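Local coordinates for protein HTH-type transcriptional regulator TreR (Bacillus subtilis, PDB 2OGG) that represses the trehalose operon and binds trehalose-6-phosphate, probably through its effector-binding UTRA domain, the part this chain holds, at residues L109-N120 against Y132-F142. Numbering follows the deposited sequence.
Sequences LRGYDHMVVVRN and YTESRHRLDKF
CG1 of V116 sits over the centre of the F142 ring, 3.3 Å from its centroid and nearly on the ring normal. CE1 of F142 also meets CG2 of V118 at 3.5 Å, while CD1 of F142 lies above the centre of the H137 ring, whose edge is turned to V116 O. This is the antiparallel hairpin of strands 114-124 and 129-138, inside the six-stranded sheet of the UTRA domain. V116, V118 and N120 pair with H137, S135 and T133 as hydrogen-bonded pairs; the bond from H137 N to V116 O is nearly straight (172°). F142 also packs on I94 of a neighbouring subunit.

V117 is on the opposite face, lying beneath two guanidiniums: CG1 against a face of R119's, offset toward the rim, CG2 against one of R136's, 3.6 Å from R136 NH1. Both arginines pair with E97, R136 also with D103, so their positive charges are probably balanced. The extended chain of R119 carries NE to Y132 OH (3.2 Å), and that hydroxyl donates to E134 OE1.

At the far end of the two segments, R138 lays CG over one face of Y112. With chi3 bent to 77°, its guanidinium runs at 24° to that ring and grips D140 side-on, NE to OD1 at 3.0 Å and NH2 to OD2; NH1 bonds D108 O.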
# COMPACT_ATOMS: atom_id res chain seq x y z
N LEU A 109 21.36 -21.56 15.60
CA LEU A 109 21.99 -20.32 15.16
C LEU A 109 23.41 -20.42 14.61
O LEU A 109 23.98 -19.42 14.18
CB LEU A 109 21.87 -19.23 16.22
CG LEU A 109 20.43 -18.75 16.42
CD1 LEU A 109 20.30 -17.87 17.63
CD2 LEU A 109 19.87 -18.02 15.18
N ARG A 110 23.90 -21.65 14.46
CA ARG A 110 25.24 -21.86 13.88
C ARG A 110 26.25 -20.85 14.43
O ARG A 110 26.36 -20.65 15.64
CB ARG A 110 25.19 -21.70 12.36
CG ARG A 110 24.31 -22.67 11.59
CD ARG A 110 24.40 -22.34 10.09
NE ARG A 110 23.62 -23.24 9.24
CZ ARG A 110 24.15 -24.11 8.39
NH1 ARG A 110 25.47 -24.26 8.32
NH2 ARG A 110 23.36 -24.86 7.63
N GLY A 111 27.00 -20.24 13.51
CA GLY A 111 27.88 -19.13 13.84
C GLY A 111 27.23 -17.81 13.46
O GLY A 111 27.76 -17.05 12.66
N TYR A 112 25.98 -17.63 13.89
CA TYR A 112 25.27 -16.38 13.66
C TYR A 112 25.18 -15.51 14.92
O TYR A 112 25.10 -16.03 16.02
CB TYR A 112 23.90 -16.66 13.06
CG TYR A 112 23.93 -16.79 11.55
CD1 TYR A 112 24.18 -15.67 10.75
CD2 TYR A 112 23.75 -18.03 10.93
CE1 TYR A 112 24.20 -15.77 9.36
CE2 TYR A 112 23.76 -18.14 9.54
CZ TYR A 112 23.99 -17.00 8.76
OH TYR A 112 24.01 -17.08 7.38
N ASP A 113 25.37 -14.20 14.76
CA ASP A 113 25.38 -13.28 15.90
C ASP A 113 24.18 -12.34 15.92
O ASP A 113 23.93 -11.70 16.94
CB ASP A 113 26.66 -12.44 15.89
CG ASP A 113 27.89 -13.23 16.31
OD1 ASP A 113 27.81 -13.98 17.31
OD2 ASP A 113 28.97 -13.02 15.70
N HIS A 114 23.56 -12.12 14.75
CA HIS A 114 22.40 -11.22 14.63
C HIS A 114 21.17 -11.86 14.01
O HIS A 114 21.26 -12.95 13.43
CB HIS A 114 22.74 -9.93 13.86
CG HIS A 114 23.80 -9.11 14.52
ND1 HIS A 114 25.15 -9.40 14.41
CD2 HIS A 114 23.71 -7.99 15.28
CE1 HIS A 114 25.84 -8.52 15.12
NE2 HIS A 114 24.99 -7.64 15.64
N MSE A 115 20.06 -11.12 14.08
CA MSE A 115 18.76 -11.57 13.59
C MSE A 115 18.13 -10.43 12.83
O MSE A 115 18.40 -9.26 13.09
CB MSE A 115 17.84 -11.86 14.77
CG MSE A 115 18.40 -12.81 15.80
SE MSE A 115 17.92 -14.68 15.55
CE MSE A 115 19.25 -15.13 14.23
N VAL A 116 17.25 -10.76 11.88
CA VAL A 116 16.37 -9.77 11.32
C VAL A 116 15.04 -9.87 12.10
O VAL A 116 14.59 -10.98 12.38
CB VAL A 116 16.18 -9.98 9.80
CG1 VAL A 116 15.13 -8.98 9.22
CG2 VAL A 116 17.47 -9.80 9.09
N VAL A 117 14.63 -8.76 12.71
CA VAL A 117 13.44 -8.74 13.54
C VAL A 117 12.31 -7.92 12.94
O VAL A 117 12.43 -6.70 12.78
CB VAL A 117 13.69 -8.22 14.96
CG1 VAL A 117 12.39 -8.25 15.76
CG2 VAL A 117 14.77 -9.03 15.66
N VAL A 118 11.25 -8.61 12.54
CA VAL A 118 10.05 -7.95 12.02
C VAL A 118 9.00 -7.79 13.11
O VAL A 118 8.57 -8.77 13.74
CB VAL A 118 9.44 -8.73 10.85
CG1 VAL A 118 8.26 -7.96 10.29
CG2 VAL A 118 10.51 -8.97 9.76
N ARG A 119 8.66 -6.54 13.39
CA ARG A 119 7.61 -6.24 14.36
C ARG A 119 6.41 -5.65 13.67
O ARG A 119 6.51 -4.65 12.97
CB ARG A 119 8.11 -5.26 15.40
CG ARG A 119 8.99 -5.90 16.43
CD ARG A 119 9.45 -4.86 17.43
NE ARG A 119 10.32 -5.43 18.45
CZ ARG A 119 11.64 -5.42 18.40
NH1 ARG A 119 12.29 -5.03 17.30
NH2 ARG A 119 12.31 -5.97 19.38
N ASN A 120 5.25 -6.10 14.11
CA ASN A 120 4.02 -5.76 13.43
C ASN A 120 2.93 -5.47 14.46
O ASN A 120 2.76 -6.21 15.43
CB ASN A 120 3.65 -6.96 12.57
CG ASN A 120 2.55 -6.67 11.63
OD1 ASN A 120 2.40 -5.55 11.16
ND2 ASN A 120 1.87 -7.71 11.21
N TYR A 132 0.23 -7.73 18.74
CA TYR A 132 1.62 -7.43 18.51
C TYR A 132 2.40 -8.70 18.17
O TYR A 132 2.31 -9.69 18.88
CB TYR A 132 2.23 -6.71 19.69
CG TYR A 132 3.75 -6.78 19.75
CD1 TYR A 132 4.55 -5.90 19.03
CD2 TYR A 132 4.38 -7.68 20.57
CE1 TYR A 132 5.94 -6.03 19.03
CE2 TYR A 132 5.78 -7.78 20.62
CZ TYR A 132 6.55 -6.97 19.84
OH TYR A 132 7.95 -7.05 19.94
N THR A 133 3.14 -8.67 17.06
CA THR A 133 3.91 -9.81 16.60
C THR A 133 5.37 -9.43 16.45
O THR A 133 5.70 -8.29 16.13
CB THR A 133 3.36 -10.31 15.28
OG1 THR A 133 1.95 -10.54 15.44
CG2 THR A 133 4.01 -11.63 14.86
N GLU A 134 6.24 -10.33 16.87
CA GLU A 134 7.68 -10.14 16.80
C GLU A 134 8.28 -11.39 16.17
O GLU A 134 8.10 -12.49 16.70
CB GLU A 134 8.29 -9.94 18.19
CG GLU A 134 9.80 -9.82 18.11
CD GLU A 134 10.48 -9.76 19.46
OE1 GLU A 134 9.96 -9.09 20.38
OE2 GLU A 134 11.63 -10.25 19.55
N SER A 135 8.76 -11.26 14.94
CA SER A 135 9.19 -12.40 14.15
C SER A 135 10.68 -12.31 13.92
O SER A 135 11.15 -11.32 13.37
CB SER A 135 8.47 -12.38 12.81
OG SER A 135 8.54 -13.64 12.18
N ARG A 136 11.42 -13.22 14.52
CA ARG A 136 12.89 -13.13 14.52
C ARG A 136 13.51 -14.14 13.56
O ARG A 136 13.35 -15.37 13.76
CB ARG A 136 13.40 -13.34 15.94
CG ARG A 136 12.64 -12.51 16.96
CD ARG A 136 13.17 -12.68 18.39
NE ARG A 136 14.55 -12.23 18.53
CZ ARG A 136 14.92 -10.99 18.87
NH1 ARG A 136 13.99 -10.06 19.06
NH2 ARG A 136 16.21 -10.69 19.02
N HIS A 137 14.19 -13.65 12.53
CA HIS A 137 14.82 -14.51 11.54
C HIS A 137 16.32 -14.54 11.65
O HIS A 137 16.96 -13.50 11.70
CB HIS A 137 14.51 -14.01 10.14
CG HIS A 137 13.05 -13.93 9.84
ND1 HIS A 137 12.24 -12.94 10.37
CD2 HIS A 137 12.26 -14.67 9.03
CE1 HIS A 137 11.01 -13.10 9.92
NE2 HIS A 137 11.00 -14.12 9.08
N ARG A 138 16.89 -15.73 11.47
CA ARG A 138 18.29 -15.86 11.14
C ARG A 138 18.57 -15.16 9.80
O ARG A 138 17.78 -15.24 8.86
CB ARG A 138 18.61 -17.33 11.02
CG ARG A 138 20.06 -17.68 11.35
CD ARG A 138 20.19 -19.18 11.43
NE ARG A 138 20.22 -19.80 10.11
CZ ARG A 138 20.50 -21.09 9.90
NH1 ARG A 138 20.77 -21.90 10.92
NH2 ARG A 138 20.46 -21.58 8.66
N LEU A 139 19.73 -14.52 9.69
CA LEU A 139 19.97 -13.60 8.58
C LEU A 139 19.75 -14.20 7.20
O LEU A 139 19.21 -13.55 6.32
CB LEU A 139 21.37 -13.00 8.67
CG LEU A 139 21.47 -11.89 9.70
CD1 LEU A 139 21.28 -12.49 11.06
CD2 LEU A 139 22.82 -11.19 9.61
N ASP A 140 20.27 -15.40 6.98
CA ASP A 140 20.12 -16.04 5.67
C ASP A 140 18.69 -16.45 5.33
O ASP A 140 18.44 -16.97 4.26
CB ASP A 140 21.05 -17.26 5.56
CG ASP A 140 20.67 -18.38 6.52
OD1 ASP A 140 20.34 -18.09 7.70
OD2 ASP A 140 20.65 -19.56 6.09
N LYS A 141 17.77 -16.35 6.29
CA LYS A 141 16.41 -16.87 6.09
C LYS A 141 15.38 -15.75 6.12
O LYS A 141 14.30 -15.88 6.70
CB LYS A 141 16.07 -17.91 7.18
CG LYS A 141 16.86 -19.20 7.07
CD LYS A 141 16.61 -19.88 5.74
CE LYS A 141 17.57 -21.04 5.53
NZ LYS A 141 17.07 -21.94 4.48
N PHE A 142 15.82 -14.58 5.69
CA PHE A 142 14.94 -13.44 5.70
C PHE A 142 14.83 -12.90 4.29
O PHE A 142 15.83 -12.82 3.59
CB PHE A 142 15.50 -12.35 6.62
CG PHE A 142 14.66 -11.13 6.63
CD1 PHE A 142 13.41 -11.17 7.20
CD2 PHE A 142 14.98 -10.05 5.82
CE1 PHE A 142 12.54 -10.08 7.09
CE2 PHE A 142 14.10 -8.99 5.66
CZ PHE A 142 12.89 -8.99 6.31